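Long-range contacts in protein PTHB1 (Homo sapiens, PDB 4YD8), which forms part of the BBSome, a complex thought to act as a coat that sorts specific membrane proteins to primary cilia, this chain being the protein's N-terminal seven-bladed beta-propeller: residues K89-T94 and E169-A174; K106-S111 and M130-L135; Q84-K89 and C140-G145. All coordinates share one frame; numbering follows the deposited sequence.

Interaction 1: residues K89-T94 and E169-A174; sequences KFVSGT and EQESYA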
loop_
_atom_site.group_PDB
_atom_site.type_symbol
_atom_site.label_atom_id
_atom_site.label_comp_id
_atom_site.label_asym_id
_atom_site.label_seq_id
_atom_site.Cartn_x
_atom_site.Cartn_y
_atom_site.Cartn_z
ATOM N N LYS A 89 -13.582 -2.925 -2.210
ATOM C CA LYS A 89 -15.024 -3.025 -2.425
ATOM C C LYS A 89 -15.763 -1.898 -1.689
ATOM O O LYS A 89 -16.470 -2.146 -0.713
ATOM C CB LYS A 89 -15.545 -4.395 -1.968
ATOM C CG LYS A 89 -14.903 -5.574 -2.723
ATOM C CD LYS A 89 -15.255 -6.903 -2.070
ATOM C CE LYS A 89 -14.536 -8.056 -2.775
ATOM N NZ LYS A 89 -15.048 -9.363 -2.289
ATOM N N PHE A 90 -15.605 -0.679 -2.194
ATOM C CA PHE A 90 -16.006 0.521 -1.471
ATOM C C PHE A 90 -17.435 0.971 -1.790
ATOM O O PHE A 90 -17.895 1.986 -1.257
ATOM C CB PHE A 90 -15.038 1.660 -1.790
ATOM C CG PHE A 90 -13.607 1.365 -1.447
ATOM C CD1 PHE A 90 -13.275 0.713 -0.258
ATOM C CD2 PHE A 90 -12.591 1.742 -2.309
ATOM C CE1 PHE A 90 -11.939 0.450 0.063
ATOM C CE2 PHE A 90 -11.240 1.486 -1.993
ATOM C CZ PHE A 90 -10.924 0.842 -0.812
ATOM N N VAL A 91 -18.139 0.234 -2.658
ATOM C CA VAL A 91 -19.501 0.631 -3.049
ATOM C C VAL A 91 -20.530 -0.413 -2.612
ATOM O O VAL A 91 -20.376 -1.606 -2.875
ATOM C CB VAL A 91 -19.586 0.880 -4.576
ATOM C CG1 VAL A 91 -21.051 1.117 -5.040
ATOM C CG2 VAL A 91 -18.666 2.047 -4.957
ATOM N N SER A 92 -21.574 0.028 -1.913
ATOM C CA SER A 92 -22.548 -0.918 -1.385
ATOM C C SER A 92 -23.337 -1.572 -2.529
ATOM O O SER A 92 -23.598 -0.948 -3.548
ATOM C CB SER A 92 -23.495 -0.230 -0.402
ATOM O OG SER A 92 -24.228 0.797 -1.041
ATOM N N GLY A 93 -23.681 -2.841 -2.366
ATOM C CA GLY A 93 -24.547 -3.511 -3.327
ATOM C C GLY A 93 -23.773 -4.168 -4.466
ATOM O O GLY A 93 -24.363 -4.849 -5.302
ATOM N N THR A 94 -22.456 -3.972 -4.492
ATOM C CA THR A 94 -21.599 -4.664 -5.460
ATOM C C THR A 94 -20.277 -5.077 -4.828
ATOM O O THR A 94 -19.805 -4.463 -3.862
ATOM C CB THR A 94 -21.308 -3.786 -6.705
ATOM O OG1 THR A 94 -20.437 -4.491 -7.607
ATOM C CG2 THR A 94 -20.633 -2.486 -6.315
ATOM N N GLU A 169 -18.601 3.736 6.492
ATOM C CA GLU A 169 -19.248 2.532 6.009
ATOM C C GLU A 169 -19.695 2.799 4.576
ATOM O O GLU A 169 -20.851 3.143 4.328
ATOM C CB GLU A 169 -20.420 2.145 6.920
ATOM C CG GLU A 169 -19.984 1.768 8.332
ATOM C CD GLU A 169 -21.149 1.414 9.248
ATOM O OE1 GLU A 169 -22.309 1.707 8.891
ATOM O OE2 GLU A 169 -20.900 0.838 10.327
ATOM N N GLN A 170 -18.743 2.683 3.653
ATOM C CA GLN A 170 -18.957 2.981 2.242
ATOM C C GLN A 170 -19.569 4.383 2.097
ATOM O O GLN A 170 -18.921 5.360 2.470
ATOM C CB GLN A 170 -19.801 1.867 1.601
ATOM C CG GLN A 170 -19.068 0.504 1.758
ATOM C CD GLN A 170 -19.785 -0.684 1.138
ATOM O OE1 GLN A 170 -20.958 -0.934 1.415
ATOM N NE2 GLN A 170 -19.060 -1.450 0.314
ATOM N N GLU A 171 -20.797 4.492 1.577
ATOM C CA GLU A 171 -21.403 5.801 1.318
ATOM C C GLU A 171 -21.733 6.616 2.573
ATOM O O GLU A 171 -22.111 7.778 2.460
ATOM C CB GLU A 171 -22.710 5.656 0.510
ATOM C CG GLU A 171 -22.527 5.132 -0.926
ATOM C CD GLU A 171 -22.412 3.611 -0.992
ATOM O OE1 GLU A 171 -22.684 2.956 0.035
ATOM O OE2 GLU A 171 -22.055 3.075 -2.066
ATOM N N SER A 172 -21.638 6.029 3.760
ATOM C CA SER A 172 -22.022 6.800 4.946
ATOM C C SER A 172 -20.960 6.832 6.042
ATOM O O SER A 172 -20.231 5.866 6.264
ATOM C CB SER A 172 -23.350 6.278 5.517
ATOM O OG SER A 172 -23.324 4.877 5.717
ATOM N N TYR A 173 -20.876 7.976 6.717
ATOM C CA TYR A 173 -19.973 8.138 7.846
ATOM C C TYR A 173 -20.510 7.363 9.038
ATOM O O TYR A 173 -21.686 7.477 9.370
ATOM C CB TYR A 173 -19.823 9.618 8.195
ATOM C CG TYR A 173 -18.902 9.897 9.353
ATOM C CD1 TYR A 173 -17.583 9.475 9.333
ATOM C CD2 TYR A 173 -19.347 10.615 10.463
ATOM C CE1 TYR A 173 -16.731 9.745 10.391
ATOM C CE2 TYR A 173 -18.506 10.882 11.525
ATOM C CZ TYR A 173 -17.201 10.449 11.483
ATOM O OH TYR A 173 -16.361 10.725 12.538
ATOM N N ALA A 174 -19.653 6.581 9.685
ATOM C CA ALA A 174 -20.070 5.780 10.831
ATOM C C ALA A 174 -19.784 6.499 12.147
ATOM O O ALA A 174 -20.699 6.863 12.873
ATOM C CB ALA A 174 -19.375 4.418 10.806
HETATM O O HOH W 1 -19.943 -4.010 -1.087
#
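Lys89 and Gln170 meet through a backbone carbonyl and a side-chain amide: Gln170 NE2 donates to Lys89 O at 2.9 Å, with the acceptor close to the amide plane but the N-H bent to 136°. Lys89 NZ itself turns elsewhere, to a salt bridge with Glu95. At Phe90, Gln170 CB and CG lie against the carbonyl, CB 3.4 Å from Phe90 O, while the ring leads away. Val91 CG1 lies 3.7 Å from Glu171 OE2, and Val91 opens a type II turn that ends at Thr94. Ser92 is held twice by one carboxylate, the Glu171 chain bending at chi2 (82°) to set CD toward it. Its N donates to the syn lone pair of Glu171 OE2 (3.1 Å) and its OG, from above the carboxylate plane, to Glu171 OE1 (2.9 Å). An alanine in place of Glu171 would probably leave Ser92 N and OG without these acceptors and the Val91-Thr94 turn less firmly fixed. Thr94 joins through a water that accepts from Gln170 NE2 and probably donates to Thr94 O. The contact links the 84-88/98-102 loop of one blade to the type II' turn between strands 164-169 and 172-178 of the next, with Tyr131 of strand 127-134 against Glu171.

Interaction 2: residues K106-S111 and M130-L135; sequences KLCVYS and MYEHNL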
loop_
_atom_site.group_PDB
_atom_site.type_symbol
_atom_site.label_atom_id
_atom_site.label_comp_id
_atom_site.label_asym_id
_atom_site.label_seq_id
_atom_site.Cartn_x
_atom_site.Cartn_y
_atom_site.Cartn_z
ATOM N N LYS A 106 -10.871 15.519 1.903
ATOM C CA LYS A 106 -11.963 14.727 1.339
ATOM C C LYS A 106 -11.479 13.346 0.909
ATOM O O LYS A 106 -10.312 13.153 0.600
ATOM C CB LYS A 106 -12.629 15.444 0.153
ATOM C CG LYS A 106 -11.723 15.732 -1.022
ATOM C CD LYS A 106 -12.486 16.380 -2.183
ATOM C CE LYS A 106 -11.517 16.844 -3.269
ATOM N NZ LYS A 106 -12.180 17.484 -4.442
ATOM N N LEU A 107 -12.399 12.398 0.941
ATOM C CA LEU A 107 -12.172 11.047 0.458
ATOM C C LEU A 107 -13.099 10.850 -0.738
ATOM O O LEU A 107 -14.309 11.070 -0.621
ATOM C CB LEU A 107 -12.449 10.031 1.558
ATOM C CG LEU A 107 -12.632 8.570 1.111
ATOM C CD1 LEU A 107 -11.297 7.941 0.772
ATOM C CD2 LEU A 107 -13.361 7.760 2.189
ATOM N N CYS A 108 -12.545 10.464 -1.888
ATOM C CA CYS A 108 -13.354 10.311 -3.102
ATOM C C CYS A 108 -13.260 8.881 -3.609
ATOM O O CYS A 108 -12.167 8.315 -3.661
ATOM C CB CYS A 108 -12.904 11.297 -4.182
ATOM S SG CYS A 108 -12.988 13.059 -3.662
ATOM N N VAL A 109 -14.403 8.295 -3.947
ATOM C CA VAL A 109 -14.426 6.911 -4.425
ATOM C C VAL A 109 -14.916 6.891 -5.876
ATOM O O VAL A 109 -15.924 7.507 -6.206
ATOM C CB VAL A 109 -15.305 6.018 -3.503
ATOM C CG1 VAL A 109 -15.559 4.654 -4.132
ATOM C CG2 VAL A 109 -14.617 5.820 -2.149
ATOM N N TYR A 110 -14.160 6.215 -6.743
ATOM C CA TYR A 110 -14.390 6.245 -8.187
ATOM C C TYR A 110 -14.617 4.870 -8.766
ATOM O O TYR A 110 -14.023 3.891 -8.313
ATOM C CB TYR A 110 -13.195 6.845 -8.927
ATOM C CG TYR A 110 -12.942 8.294 -8.620
ATOM C CD1 TYR A 110 -13.546 9.292 -9.366
ATOM C CD2 TYR A 110 -12.091 8.658 -7.591
ATOM C CE1 TYR A 110 -13.324 10.628 -9.091
ATOM C CE2 TYR A 110 -11.859 9.991 -7.307
ATOM C CZ TYR A 110 -12.486 10.965 -8.062
ATOM O OH TYR A 110 -12.267 12.283 -7.792
ATOM N N SER A 111 -15.431 4.824 -9.810
ATOM C CA SER A 111 -15.567 3.633 -10.644
ATOM C C SER A 111 -14.730 3.771 -11.920
ATOM O O SER A 111 -14.958 4.682 -12.712
ATOM C CB SER A 111 -17.047 3.419 -10.998
ATOM O OG SER A 111 -17.210 2.356 -11.924
HETATM N N MSE A 130 -18.255 8.044 -7.542
HETATM C CA MSE A 130 -19.426 7.371 -6.967
HETATM C C MSE A 130 -19.939 8.158 -5.776
HETATM O O MSE A 130 -21.138 8.395 -5.649
HETATM C CB MSE A 130 -19.097 5.934 -6.550
HETATM C CG MSE A 130 -18.633 5.038 -7.689
HETATM SE SE MSE A 130 -20.018 4.851 -9.033
HETATM C CE MSE A 130 -21.302 3.682 -8.122
ATOM N N TYR A 131 -19.029 8.562 -4.893
ATOM C CA TYR A 131 -19.412 9.410 -3.773
ATOM C C TYR A 131 -18.169 10.040 -3.209
ATOM O O TYR A 131 -17.057 9.601 -3.492
ATOM C CB TYR A 131 -20.154 8.629 -2.674
ATOM C CG TYR A 131 -19.341 7.498 -2.061
ATOM C CD1 TYR A 131 -18.505 7.721 -0.961
ATOM C CD2 TYR A 131 -19.423 6.204 -2.577
ATOM C CE1 TYR A 131 -17.759 6.678 -0.404
ATOM C CE2 TYR A 131 -18.693 5.164 -2.026
ATOM C CZ TYR A 131 -17.863 5.403 -0.949
ATOM O OH TYR A 131 -17.150 4.370 -0.402
ATOM N N GLU A 132 -18.358 11.078 -2.409
ATOM C CA GLU A 132 -17.233 11.655 -1.691
ATOM C C GLU A 132 -17.664 12.049 -0.293
ATOM O O GLU A 132 -18.824 12.411 -0.063
ATOM C CB GLU A 132 -16.664 12.862 -2.436
ATOM C CG GLU A 132 -17.624 14.010 -2.610
ATOM C CD GLU A 132 -17.037 15.128 -3.451
ATOM O OE1 GLU A 132 -15.801 15.180 -3.588
ATOM O OE2 GLU A 132 -17.813 15.948 -3.985
ATOM N N HIS A 133 -16.718 11.961 0.633
ATOM C CA HIS A 133 -16.927 12.388 2.002
ATOM C C HIS A 133 -16.071 13.607 2.275
ATOM O O HIS A 133 -14.856 13.570 2.091
ATOM C CB HIS A 133 -16.568 11.267 2.981
ATOM C CG HIS A 133 -17.510 10.108 2.939
ATOM N ND1 HIS A 133 -18.809 10.189 3.404
ATOM C CD2 HIS A 133 -17.351 8.844 2.484
ATOM C CE1 HIS A 133 -19.402 9.021 3.235
ATOM N NE2 HIS A 133 -18.541 8.186 2.686
ATOM N N ASN A 134 -16.689 14.685 2.732
ATOM C CA ASN A 134 -15.911 15.836 3.146
ATOM C C ASN A 134 -15.485 15.651 4.601
ATOM O O ASN A 134 -16.321 15.422 5.473
ATOM C CB ASN A 134 -16.716 17.124 2.932
ATOM C CG ASN A 134 -16.993 17.386 1.453
ATOM O OD1 ASN A 134 -16.070 17.640 0.675
ATOM N ND2 ASN A 134 -18.261 17.296 1.054
ATOM N N LEU A 135 -14.179 15.729 4.851
ATOM C CA LEU A 135 -13.619 15.417 6.164
ATOM C C LEU A 135 -13.649 16.631 7.077
ATOM O O LEU A 135 -13.342 17.750 6.652
ATOM C CB LEU A 135 -12.178 14.903 6.026
ATOM C CG LEU A 135 -11.978 13.770 5.017
ATOM C CD1 LEU A 135 -10.539 13.282 5.032
ATOM C CD2 LEU A 135 -12.923 12.619 5.297
HETATM O O HOH W 2 -14.313 15.882 -5.753
#
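Leu107 and His133 form a hydrogen-bonded antiparallel pair, with Leu107 N to His133 O at 3.0 Å and His133 N to Leu107 O at 2.9 Å. The ladder continues with Val109 N to Tyr131 O at 3.0 Å. Val109 O instead takes Met130 N (2.7 Å), so Met130 and Tyr131 both face Val109 and define a classic beta bulge. These are the third and fourth strands of a four-stranded propeller blade, and their axes, 173° apart, confirm the antiparallel pairing.

Apolar contacts gather where Val109 meets Tyr131. Val109 CB lies over one ring face, offset toward the rim and 3.9 Å from the ring centroid, a CH-pi contact, while CG2 reaches the phenol end. Tyr131 CG sits between its backbone N and carbonyl carbon (chi1 60°), a torsion that starts the ring on its way across Val109. On the same face of the sheet Leu107 and His133 lie side by side, Leu107 CD2 at the edge of the imidazole. Selenomethionine Met130 bends away, yet its SE packs 3.8 Å from Ser111 CB.

Polar contacts occupy the face bearing Lys106, Cys108 and Glu132. Lys106 NZ and Glu132 OE1 stand 4.4 Å apart, beyond a salt bridge, and one water spans them, accepting from NZ and donating to OE1. Cys108 SG lies 3.5 Å from the same carboxylate oxygen.

The two faces therefore differ in chemistry. On one, opposite charges coupled through water probably steady each other; on the other, Tyr131 OH ties the strand to Phe90 O in its own blade's 89-94 loop, and His133 NE2 reaches Gln170 O of the following blade. Lys106 N, buried against Leu135 CG, has no polar partner in the model.

Interaction 3: residues Q84-K89 and C140-G145; sequences QVEVGK and CNMTYG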
loop_
_atom_site.group_PDB
_atom_site.type_symbol
_atom_site.label_atom_id
_atom_site.label_comp_id
_atom_site.label_asym_id
_atom_site.label_seq_id
_atom_site.Cartn_x
_atom_site.Cartn_y
_atom_site.Cartn_z
ATOM N N GLN A 84 -3.066 9.411 -0.643
ATOM C CA GLN A 84 -3.058 7.948 -0.679
ATOM C C GLN A 84 -4.048 7.432 -1.713
ATOM O O GLN A 84 -5.055 8.088 -1.983
ATOM C CB GLN A 84 -3.391 7.390 0.711
ATOM C CG GLN A 84 -3.053 5.908 0.895
ATOM C CD GLN A 84 -3.233 5.440 2.323
ATOM O OE1 GLN A 84 -3.203 6.242 3.269
ATOM N NE2 GLN A 84 -3.427 4.132 2.494
ATOM N N VAL A 85 -3.752 6.275 -2.306
ATOM C CA VAL A 85 -4.709 5.590 -3.176
ATOM C C VAL A 85 -4.847 4.134 -2.722
ATOM O O VAL A 85 -3.858 3.508 -2.308
ATOM C CB VAL A 85 -4.286 5.634 -4.672
ATOM C CG1 VAL A 85 -4.500 7.033 -5.257
ATOM C CG2 VAL A 85 -2.840 5.218 -4.825
ATOM N N GLU A 86 -6.070 3.617 -2.767
ATOM C CA GLU A 86 -6.348 2.217 -2.436
ATOM C C GLU A 86 -7.490 1.734 -3.323
ATOM O O GLU A 86 -8.263 2.533 -3.838
ATOM C CB GLU A 86 -6.740 2.019 -0.965
ATOM C CG GLU A 86 -5.687 2.408 0.101
ATOM C CD GLU A 86 -4.374 1.620 0.032
ATOM O OE1 GLU A 86 -4.302 0.532 -0.610
ATOM O OE2 GLU A 86 -3.401 2.095 0.666
ATOM N N VAL A 87 -7.601 0.422 -3.471
ATOM C CA VAL A 87 -8.610 -0.169 -4.337
ATOM C C VAL A 87 -9.284 -1.269 -3.555
ATOM O O VAL A 87 -8.607 -2.107 -2.962
ATOM C CB VAL A 87 -7.979 -0.734 -5.637
ATOM C CG1 VAL A 87 -9.016 -1.556 -6.428
ATOM C CG2 VAL A 87 -7.389 0.409 -6.478
ATOM N N GLY A 88 -10.612 -1.263 -3.533
ATOM C CA GLY A 88 -11.343 -2.202 -2.718
ATOM C C GLY A 88 -12.833 -2.163 -2.991
ATOM O O GLY A 88 -13.302 -1.446 -3.880
ATOM N N LYS A 89 -13.582 -2.925 -2.210
ATOM C CA LYS A 89 -15.024 -3.025 -2.425
ATOM C C LYS A 89 -15.763 -1.898 -1.689
ATOM O O LYS A 89 -16.470 -2.146 -0.713
ATOM C CB LYS A 89 -15.545 -4.395 -1.968
ATOM C CG LYS A 89 -14.903 -5.574 -2.723
ATOM C CD LYS A 89 -15.255 -6.903 -2.070
ATOM C CE LYS A 89 -14.536 -8.056 -2.775
ATOM N NZ LYS A 89 -15.048 -9.363 -2.289
ATOM N N CYS A 140 -4.369 12.155 7.501
ATOM C CA CYS A 140 -3.001 11.681 7.364
ATOM C C CYS A 140 -2.933 10.507 6.380
ATOM O O CYS A 140 -2.343 10.622 5.307
ATOM C CB CYS A 140 -2.422 11.262 8.717
ATOM S SG CYS A 140 -0.737 10.586 8.563
ATOM N N ASN A 141 -3.548 9.390 6.760
ATOM C CA ASN A 141 -3.469 8.148 5.977
ATOM C C ASN A 141 -4.741 7.330 6.206
ATOM O O ASN A 141 -5.618 7.750 6.954
ATOM C CB ASN A 141 -2.201 7.342 6.334
ATOM C CG ASN A 141 -2.046 7.080 7.842
ATOM O OD1 ASN A 141 -3.006 7.154 8.603
ATOM N ND2 ASN A 141 -0.816 6.752 8.268
HETATM N N MSE A 142 -4.867 6.179 5.548
HETATM C CA MSE A 142 -6.090 5.406 5.689
HETATM C C MSE A 142 -5.799 3.926 5.579
HETATM O O MSE A 142 -4.716 3.532 5.133
HETATM C CB MSE A 142 -7.115 5.793 4.618
HETATM C CG MSE A 142 -6.631 5.565 3.194
HETATM SE SE MSE A 142 -8.151 5.916 1.961
HETATM C CE MSE A 142 -7.187 5.978 0.296
ATOM N N THR A 143 -6.771 3.118 5.982
ATOM C CA THR A 143 -6.722 1.679 5.737
ATOM C C THR A 143 -8.159 1.234 5.450
ATOM O O THR A 143 -9.089 2.038 5.519
ATOM C CB THR A 143 -6.096 0.913 6.944
ATOM O OG1 THR A 143 -5.877 -0.461 6.602
ATOM C CG2 THR A 143 -7.002 1.004 8.195
ATOM N N TYR A 144 -8.351 -0.031 5.109
ATOM C CA TYR A 144 -9.678 -0.493 4.736
ATOM C C TYR A 144 -9.795 -1.977 4.975
ATOM O O TYR A 144 -8.792 -2.676 5.120
ATOM C CB TYR A 144 -9.982 -0.185 3.261
ATOM C CG TYR A 144 -9.090 -0.941 2.291
ATOM C CD1 TYR A 144 -7.840 -0.434 1.929
ATOM C CD2 TYR A 144 -9.484 -2.172 1.763
ATOM C CE1 TYR A 144 -7.000 -1.120 1.053
ATOM C CE2 TYR A 144 -8.657 -2.871 0.876
ATOM C CZ TYR A 144 -7.412 -2.339 0.532
ATOM O OH TYR A 144 -6.581 -3.012 -0.340
ATOM N N GLY A 145 -11.024 -2.472 4.988
ATOM C CA GLY A 145 -11.225 -3.896 5.155
ATOM C C GLY A 145 -12.620 -4.177 5.648
ATOM O O GLY A 145 -13.446 -3.268 5.768
HETATM O O HOH W 3 -5.575 -1.244 -2.266
#
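Gln84 and Met142, the latter a selenomethionine, are joined by two hydrogen bonds between the glutamine amide and one residue's backbone. Met142 N donates to Gln84 OE1 at 2.8 Å, and Gln84 NE2 donates to Met142 O at 3.0 Å, from 40° above that carbonyl's plane. The amide pairs with Met142 N and O much as an adjacent strand would, although the segment axes are 7.8 Å apart. CG of Gln84 is anti to the backbone N (chi1 -165°), and the extended chain beyond it carries the amide to the backbone of Met142. Beside the amide, the long Met142 side chain slides past Glu86 in the opposite direction, its CE 3.9 Å from Glu86 CG. Tyr144 meets Glu86 at the ring edge, where Glu86 OE1 lies 3.6 Å from Tyr144 CE1.

In the next shell, Glu86 OE2 accepts a second bond from Gln84 NE2 through its anti lone pair at 2.7 Å. With Glu86 OE2 nearly in the amide plane, this bond helps fix the rotation of the glutamine group. A water completes the network, donating to Glu86 OE1, accepting from Val87 N and lying 2.8 Å from Tyr144 OH.

Further out, Tyr144 packs edge-to-face with Phe90, and Asn141 OD1 bonds to Gln159. Gly145, critical for protein stability, ends the second segment without touching the first. Strands 84-88 and 139-145 run almost parallel, 7° apart, as the first strands of two successive propeller blades; Met142 packs on Ala100 and Leu102 of strand 98-102, strand 29-32 covers Val85 and Val87, and strand 188-191 meets Asn141 and Thr143.

In the fold
From the N terminus, strand 84-88 starts one blade and the chain passes directly into the 89-94 loop, so interactions 3 and 1 share Lys89. The chain then reaches 106-111, which interaction 2 closes onto 130-135 within the same blade; this short loop lies inside the spans of both other contacts. Next comes 140-145, opening the following blade and closing interaction 3, and finally 169-174 closes interaction 1. Interactions 1 and 3 therefore cross, joining the two adjacent blades at different levels, with interaction 3 nearer the centre of the chain and interaction 1 farther out. Leu107 CD1 against Met142 SE links interaction 2 to interaction 3.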